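Local coordinates for fimbrial protein MyfA (Yersinia enterocolitica, PDB 5LND), which forms, as its major subunit, the polymeric Myf fimbriae, adhesive surface fibres of pathogenic strains and a probable virulence factor, at residues D77-E80 with R81-A84. Numbering follows the deposited sequence.
Sequences DGSE and RVEA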
# COMPACT_ATOMS: atom_id res chain seq x y z
N ASP B 77 14.51 -22.89 19.31
CA ASP B 77 14.21 -22.72 20.73
C ASP B 77 13.41 -23.92 21.19
O ASP B 77 12.29 -24.15 20.74
CB ASP B 77 13.41 -21.43 20.97
CG ASP B 77 13.18 -21.13 22.44
OD1 ASP B 77 12.48 -21.92 23.11
OD2 ASP B 77 13.67 -20.10 22.93
N GLY B 78 14.00 -24.70 22.09
CA GLY B 78 13.39 -25.94 22.52
C GLY B 78 12.64 -25.83 23.83
O GLY B 78 12.07 -26.81 24.30
N SER B 79 12.63 -24.63 24.41
CA SER B 79 11.92 -24.40 25.66
C SER B 79 10.42 -24.63 25.50
O SER B 79 9.92 -24.85 24.40
CB SER B 79 12.18 -22.99 26.20
OG SER B 79 11.64 -22.01 25.36
N GLU B 80 9.70 -24.63 26.62
CA GLU B 80 8.27 -24.89 26.58
C GLU B 80 7.47 -23.74 26.00
O GLU B 80 6.33 -23.92 25.60
CB GLU B 80 7.77 -25.20 27.98
CG GLU B 80 7.86 -24.03 28.92
CD GLU B 80 7.65 -24.44 30.35
OE1 GLU B 80 7.46 -25.65 30.60
OE2 GLU B 80 7.69 -23.55 31.23
N ARG B 81 8.06 -22.55 25.96
CA ARG B 81 7.34 -21.38 25.49
C ARG B 81 8.22 -20.32 24.85
O ARG B 81 9.21 -19.88 25.45
CB ARG B 81 6.54 -20.77 26.63
CG ARG B 81 5.52 -19.77 26.18
CD ARG B 81 4.42 -19.62 27.20
NE ARG B 81 4.68 -18.55 28.16
CZ ARG B 81 3.96 -17.43 28.25
NH1 ARG B 81 2.93 -17.23 27.44
NH2 ARG B 81 4.27 -16.52 29.16
N VAL B 82 7.87 -19.93 23.63
CA VAL B 82 8.50 -18.81 22.95
C VAL B 82 7.50 -17.67 22.74
O VAL B 82 6.37 -17.89 22.31
CB VAL B 82 9.02 -19.21 21.56
CG1 VAL B 82 9.68 -18.02 20.87
CG2 VAL B 82 9.99 -20.35 21.68
N GLU B 83 7.93 -16.45 23.03
CA GLU B 83 7.15 -15.27 22.71
C GLU B 83 7.89 -14.40 21.72
O GLU B 83 9.12 -14.36 21.71
CB GLU B 83 6.86 -14.47 23.96
CG GLU B 83 6.33 -15.31 25.10
CD GLU B 83 5.63 -14.48 26.14
OE1 GLU B 83 5.58 -13.25 25.97
OE2 GLU B 83 5.13 -15.06 27.11
N ALA B 84 7.12 -13.70 20.89
CA ALA B 84 7.69 -12.73 19.96
C ALA B 84 6.73 -11.58 19.79
O ALA B 84 5.52 -11.79 19.69
CB ALA B 84 7.98 -13.37 18.63
O HOH W 1 11.79 -18.87 25.29
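Asp77 and Val82 meet where a loop turns into a strand, and they illustrate how one carboxylate can pack on a methyl group while accepting bonds within its own turn. The two side chains run past each other in opposite senses, and the Asp77 carboxylate lies against a single branch of the valine, with OD1 3.3 Å from Val82 CG2. With CG of Asp77 anti to the backbone N (chi1 -175°), the carboxylate leans forward over the turn toward Ser79. There Asp77 OD1 accepts a weak, bent bond from Ser79 N (3.0 Å, 133° at the hydrogen), closing an Asx turn over Gly78, though only weakly. Ser79 OG is modelled only 2.4 Å from Asp77 OD1, too short for a firm reading, so this second link is doubtful. The other oxygen uses water: one molecule donates to Asp77 OD2 at 3.3 Å and to Arg81 O at 2.8 Å, tying the loop to the first residue of the strand. The side chains of Glu80 and Arg81 cross obliquely, and OE2 of Glu80 stays 6.6 Å from NE of Arg81, too far for a salt bridge. In this Ig-like beta sandwich the loop links strand 72-75 to strand 81-88, which pairs antiparallel with strand 22-30; Val82 is buried against Met29, while Arg81 lies on Val28 and Ser30.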